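Side-chain contacts in periplasmic sugar-binding protein (Chloroflexus aurantiacus, PDB 4RXU), which binds beta-D-glucopyranose and probably serves as the sugar-capturing component of an ABC-type carbohydrate transporter: residues E77-L82 / L90-H95; K183-T188 / L200-D205. All coordinates share one frame; numbering follows the deposited sequence.

Interaction 1 (E77-L82 / L90-H95); sequences ENVEAL and LIICPH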
loop_
_atom_site.group_PDB
_atom_site.type_symbol
_atom_site.label_atom_id
_atom_site.label_comp_id
_atom_site.label_asym_id
_atom_site.label_seq_id
_atom_site.Cartn_x
_atom_site.Cartn_y
_atom_site.Cartn_z
ATOM N N GLU A 77 -18.855 -1.174 -14.029
ATOM C CA GLU A 77 -19.361 -2.215 -14.916
ATOM C C GLU A 77 -19.157 -3.601 -14.312
ATOM O O GLU A 77 -20.072 -4.424 -14.300
ATOM C CB GLU A 77 -18.680 -2.131 -16.284
ATOM C CG GLU A 77 -18.972 -0.847 -17.044
ATOM C CD GLU A 77 -18.842 -1.017 -18.544
ATOM O OE1 GLU A 77 -18.171 -1.976 -18.980
ATOM O OE2 GLU A 77 -19.410 -0.190 -19.289
ATOM N N ASN A 78 -17.951 -3.851 -13.814
ATOM C CA ASN A 78 -17.630 -5.121 -13.203
ATOM C C ASN A 78 -18.616 -5.432 -12.089
ATOM O O ASN A 78 -19.128 -6.562 -11.977
ATOM C CB ASN A 78 -16.205 -5.108 -12.642
ATOM C CG ASN A 78 -15.128 -5.221 -13.700
ATOM O OD1 ASN A 78 -13.956 -4.860 -13.418
ATOM N ND2 ASN A 78 -15.449 -5.762 -14.855
ATOM N N VAL A 79 -18.852 -4.441 -11.237
ATOM C CA VAL A 79 -19.812 -4.627 -10.149
ATOM C C VAL A 79 -21.192 -4.944 -10.723
ATOM O O VAL A 79 -21.880 -5.844 -10.248
ATOM C CB VAL A 79 -19.837 -3.413 -9.212
ATOM C CG1 VAL A 79 -20.959 -3.486 -8.188
ATOM C CG2 VAL A 79 -18.508 -3.332 -8.484
ATOM N N GLU A 80 -21.604 -4.193 -11.745
ATOM C CA GLU A 80 -22.933 -4.417 -12.307
ATOM C C GLU A 80 -23.073 -5.829 -12.904
ATOM O O GLU A 80 -24.123 -6.482 -12.757
ATOM C CB GLU A 80 -23.284 -3.321 -13.307
ATOM C CG GLU A 80 -23.386 -1.946 -12.639
ATOM C CD GLU A 80 -23.429 -0.777 -13.591
ATOM O OE1 GLU A 80 -22.808 -0.854 -14.664
ATOM O OE2 GLU A 80 -24.080 0.242 -13.241
ATOM N N ALA A 81 -22.000 -6.320 -13.523
ATOM C CA ALA A 81 -21.998 -7.666 -14.119
ATOM C C ALA A 81 -22.144 -8.709 -13.030
ATOM O O ALA A 81 -22.874 -9.677 -13.183
ATOM C CB ALA A 81 -20.721 -7.910 -14.886
ATOM N N LEU A 82 -21.460 -8.490 -11.908
ATOM C CA LEU A 82 -21.501 -9.456 -10.815
ATOM C C LEU A 82 -22.884 -9.469 -10.154
ATOM O O LEU A 82 -23.415 -10.521 -9.807
ATOM C CB LEU A 82 -20.421 -9.129 -9.795
ATOM C CG LEU A 82 -19.005 -9.448 -10.294
ATOM C CD1 LEU A 82 -17.965 -8.852 -9.343
ATOM C CD2 LEU A 82 -18.768 -10.942 -10.513
ATOM N N LEU A 90 -19.843 -8.670 -2.341
ATOM C CA LEU A 90 -18.832 -8.081 -3.214
ATOM C C LEU A 90 -17.580 -7.825 -2.382
ATOM O O LEU A 90 -17.656 -7.123 -1.369
ATOM C CB LEU A 90 -19.340 -6.754 -3.782
ATOM C CG LEU A 90 -18.342 -5.942 -4.614
ATOM C CD1 LEU A 90 -17.935 -6.633 -5.911
ATOM C CD2 LEU A 90 -18.931 -4.564 -4.851
ATOM N N ILE A 91 -16.445 -8.388 -2.804
ATOM C CA ILE A 91 -15.135 -8.019 -2.245
ATOM C C ILE A 91 -14.484 -7.126 -3.299
ATOM O O ILE A 91 -14.261 -7.556 -4.439
ATOM C CB ILE A 91 -14.276 -9.267 -2.000
ATOM C CG1 ILE A 91 -14.916 -10.168 -0.929
ATOM C CG2 ILE A 91 -12.855 -8.875 -1.621
ATOM C CD1 ILE A 91 -14.408 -11.596 -0.992
ATOM N N ILE A 92 -14.209 -5.878 -2.934
ATOM C CA ILE A 92 -13.772 -4.885 -3.922
ATOM C C ILE A 92 -12.633 -3.998 -3.416
ATOM O O ILE A 92 -12.764 -3.354 -2.373
ATOM C CB ILE A 92 -14.947 -4.001 -4.431
ATOM C CG1 ILE A 92 -14.427 -2.939 -5.412
ATOM C CG2 ILE A 92 -15.752 -3.378 -3.284
ATOM C CD1 ILE A 92 -15.534 -2.294 -6.222
ATOM N N CYS A 93 -11.542 -3.991 -4.190
ATOM C CA CYS A 93 -10.469 -3.053 -4.006
ATOM C C CYS A 93 -10.604 -1.959 -5.069
ATOM O O CYS A 93 -10.388 -2.224 -6.246
ATOM C CB CYS A 93 -9.122 -3.737 -4.088
ATOM S SG CYS A 93 -7.779 -2.570 -3.949
ATOM N N PRO A 94 -10.952 -0.721 -4.639
ATOM C CA PRO A 94 -11.210 0.304 -5.603
ATOM C C PRO A 94 -9.972 0.839 -6.265
ATOM O O PRO A 94 -8.918 0.983 -5.636
ATOM C CB PRO A 94 -11.868 1.424 -4.776
ATOM C CG PRO A 94 -11.374 1.210 -3.393
ATOM C CD PRO A 94 -11.363 -0.292 -3.286
ATOM N N HIS A 95 -10.113 1.173 -7.537
ATOM C CA HIS A 95 -9.070 1.966 -8.173
ATOM C C HIS A 95 -8.984 3.378 -7.603
ATOM O O HIS A 95 -7.914 3.854 -7.217
ATOM C CB HIS A 95 -9.280 2.061 -9.660
ATOM C CG HIS A 95 -8.277 2.957 -10.284
ATOM N ND1 HIS A 95 -6.929 2.693 -10.208
ATOM C CD2 HIS A 95 -8.401 4.171 -10.858
ATOM C CE1 HIS A 95 -6.264 3.682 -10.770
ATOM N NE2 HIS A 95 -7.137 4.582 -11.191
#

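Interaction 2 (K183-T188 / L200-D205); sequences KIADGT and LQNKLD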
loop_
_atom_site.group_PDB
_atom_site.type_symbol
_atom_site.label_atom_id
_atom_site.label_comp_id
_atom_site.label_asym_id
_atom_site.label_seq_id
_atom_site.Cartn_x
_atom_site.Cartn_y
_atom_site.Cartn_z
ATOM N N LYS A 183 11.439 14.832 13.574
ATOM C CA LYS A 183 12.853 14.727 13.207
ATOM C C LYS A 183 13.293 15.671 12.089
ATOM O O LYS A 183 14.473 15.800 11.801
ATOM C CB LYS A 183 13.177 13.274 12.866
ATOM C CG LYS A 183 12.868 12.332 14.028
ATOM C CD LYS A 183 13.561 12.703 15.317
ATOM C CE LYS A 183 15.055 12.600 15.155
ATOM N NZ LYS A 183 15.691 13.058 16.421
ATOM N N ILE A 184 12.326 16.328 11.453
ATOM C CA ILE A 184 12.612 17.451 10.564
ATOM C C ILE A 184 12.642 18.730 11.403
ATOM O O ILE A 184 13.569 19.560 11.301
ATOM C CB ILE A 184 11.557 17.543 9.422
ATOM C CG1 ILE A 184 11.604 16.254 8.597
ATOM C CG2 ILE A 184 11.839 18.754 8.531
ATOM C CD1 ILE A 184 10.358 15.983 7.786
ATOM N N ALA A 185 11.622 18.899 12.236
ATOM C CA ALA A 185 11.565 20.075 13.128
ATOM C C ALA A 185 12.793 20.220 14.032
ATOM O O ALA A 185 13.233 21.340 14.320
ATOM C CB ALA A 185 10.282 20.050 13.944
ATOM N N ASP A 186 13.379 19.086 14.431
ATOM C CA ASP A 186 14.566 19.119 15.327
ATOM C C ASP A 186 15.907 19.178 14.585
ATOM O O ASP A 186 16.971 19.188 15.203
ATOM C CB ASP A 186 14.550 17.987 16.360
ATOM C CG ASP A 186 14.955 16.655 15.804
ATOM O OD1 ASP A 186 15.374 16.547 14.630
ATOM O OD2 ASP A 186 14.862 15.703 16.607
ATOM N N GLY A 187 15.840 19.242 13.258
ATOM C CA GLY A 187 17.028 19.426 12.415
ATOM C C GLY A 187 17.736 18.143 11.993
ATOM O O GLY A 187 18.719 18.206 11.256
ATOM N N THR A 188 17.215 16.988 12.406
ATOM C CA THR A 188 17.847 15.732 12.024
ATOM C C THR A 188 17.814 15.514 10.520
ATOM O O THR A 188 18.828 15.165 9.910
ATOM C CB THR A 188 17.190 14.547 12.738
ATOM O OG1 THR A 188 17.308 14.730 14.154
ATOM C CG2 THR A 188 17.857 13.229 12.338
ATOM N N LEU A 200 5.254 22.961 5.527
ATOM C CA LEU A 200 4.469 22.266 6.524
ATOM C C LEU A 200 5.250 21.586 7.633
ATOM O O LEU A 200 4.642 20.926 8.499
ATOM C CB LEU A 200 3.489 21.238 5.873
ATOM C CG LEU A 200 2.301 21.940 5.148
ATOM C CD1 LEU A 200 1.623 20.998 4.153
ATOM C CD2 LEU A 200 1.285 22.496 6.127
ATOM N N GLN A 201 6.577 21.739 7.637
ATOM C CA GLN A 201 7.404 20.824 8.460
ATOM C C GLN A 201 7.371 21.112 9.962
ATOM O O GLN A 201 7.950 20.370 10.724
ATOM C CB GLN A 201 8.836 20.764 7.984
ATOM C CG GLN A 201 9.667 21.988 8.309
ATOM C CD GLN A 201 11.000 21.952 7.587
ATOM O OE1 GLN A 201 11.127 21.332 6.531
ATOM N NE2 GLN A 201 12.001 22.596 8.159
ATOM N N ASN A 202 6.673 22.169 10.385
ATOM C CA ASN A 202 6.415 22.367 11.818
ATOM C C ASN A 202 4.947 22.185 12.142
ATOM O O ASN A 202 4.422 22.791 13.043
ATOM C CB ASN A 202 6.870 23.734 12.256
ATOM C CG ASN A 202 8.380 23.857 12.252
ATOM O OD1 ASN A 202 9.069 23.384 13.185
ATOM N ND2 ASN A 202 8.904 24.386 11.183
ATOM N N LYS A 203 4.285 21.337 11.376
ATOM C CA LYS A 203 2.894 20.959 11.630
ATOM C C LYS A 203 2.800 19.443 11.636
ATOM O O LYS A 203 2.978 18.816 10.611
ATOM C CB LYS A 203 1.937 21.575 10.582
ATOM C CG LYS A 203 0.448 21.348 10.886
ATOM C CD LYS A 203 -0.488 22.154 9.984
ATOM C CE LYS A 203 -1.957 21.855 10.301
ATOM N NZ LYS A 203 -2.840 22.746 9.534
ATOM N N LEU A 204 2.509 18.866 12.793
ATOM C CA LEU A 204 2.407 17.416 12.898
ATOM C C LEU A 204 1.103 16.875 12.295
ATOM O O LEU A 204 1.113 15.872 11.605
ATOM C CB LEU A 204 2.535 16.994 14.349
ATOM C CG LEU A 204 2.467 15.493 14.652
ATOM C CD1 LEU A 204 3.675 14.749 14.082
ATOM C CD2 LEU A 204 2.330 15.297 16.165
ATOM N N ASP A 205 -0.020 17.528 12.585
ATOM C CA ASP A 205 -1.357 17.058 12.138
ATOM C C ASP A 205 -1.795 17.759 10.883
ATOM O O ASP A 205 -2.463 18.783 10.927
ATOM C CB ASP A 205 -2.411 17.351 13.193
ATOM C CG ASP A 205 -2.245 16.534 14.402
ATOM O OD1 ASP A 205 -1.334 15.691 14.416
ATOM O OD2 ASP A 205 -3.034 16.739 15.339
HETATM O O HOH W 1 12.057 23.606 13.290
#

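Interaction 1 (E77-L82 / L90-H95)
Leu-90, the first strand residue in 90-95, meets helix 77-82 with both of its methyls. Its CG stands anti to the backbone N (chi1 174°), which carries the branched end out to the helix. CD2 lies against the fork of Val-79, 3.9 Å from Val-79 CG2 and slightly farther from CG1, while Leu-90 CD1 turns to Leu-82 and stops 4.1 Å from Leu-82 CD1. In both pairs the side chains cross at about a right angle. Ile-91, by strand alternation, faces away from the helix and packs on Val-33 and Tyr-117. Ile-92 returns to the helix side: its extended chain brings CD1 to within 3.9 Å of Val-79 CG2, so that this one methyl is shared by Leu-90 and Ile-92. Beyond the strand, the chain turns toward the sugar cleft, where Pro-94 O accepts from Arg-119, a residue of the glucose pocket.

Segment 77-82 of helix 72-84 and strand residues 90-92 run nearly antiparallel, at 163°, with axes 10.6 Å apart at closest approach, as expected of the helix and second strand of a beta-alpha-beta crossover, here strand 61-67, helix 72-84 and strand 89-92. The contact is wholly aliphatic and buried. Branched side chains suit it because they fill the helix-sheet interface without bringing in polar groups, and its cohesion probably comes from van der Waals contact and the exclusion of water.

Interaction 2 (K183-T188 / L200-D205)
Ile-184 lays its CG2 methyl over the flat face of the Gln-201 amide, almost straight above the carbonyl carbon, with Ile-184 CG2 3.4 Å from Gln-201 CD. The two side chains cross at about a right angle. Gln-201 CG sits between its own backbone N and carbonyl carbon (chi1 74°), and from there the extended chain reaches under the methyl. A glutamine suits this half-buried place, since its amide offers a flat surface to a hydrocarbon while keeping polar edges. With an alanine here only CB would stay near Ile-184 CG2, and loss of the amide face would probably leave a gap between Ile-184 and the loop.

Nearby, Asn-202 brings OD1 to 3.6 Å from Ala-185 CB; the small Ala-185 side chain lets the loop come close, these residues' CA atoms being nearest across the segments. A water ties the same edge together, donating to Ala-185 O at 2.8 Å and to Asn-202 OD1 at 3.0 Å.

Within 183-188 the chain leaves the helix through Gly-187, whose backbone (phi 89°) would press a CB against the carbonyl O of Asp-186, hence the glycine. Asp-186 OD1 takes Thr-188 N at 2.9 Å, making an Asx turn, and also Thr-188 OG1, both from one face of the carboxylate; Lys-183 NZ bridges to Asp-186 OD2 at 2.8 Å on its syn lone pair.

Ile-184 and Gln-201 also touch Ile-191 of strand 189-191, an outermost strand of the parallel sheet. Gln-181 and Trp-177 of helix 167-185 donate to Gln-201 O and Lys-203 O, holding the loop between helices 195-199 and 208-218 alongside.

How the interactions relate
The two contacts share no helix or strand and lie on opposite sides of the chain's centre, their own centres about 40 Å apart. Interaction 1 belongs to the core: all its touching residues are buried, and it seats a helix on a strand of the mixed sheet through aliphatic methyls alone. Interaction 2 lies at the periphery, beside the edge of the four-stranded parallel sheet, and joins a helix end to a loop. There only one touching residue is buried: an amide face packs on a methyl and a water bridges the two segments, while the charged Asx turn braces 183-188 internally. Thus the buried contact is purely apolar; the partly exposed one mixes apolar packing with polar groups and a water.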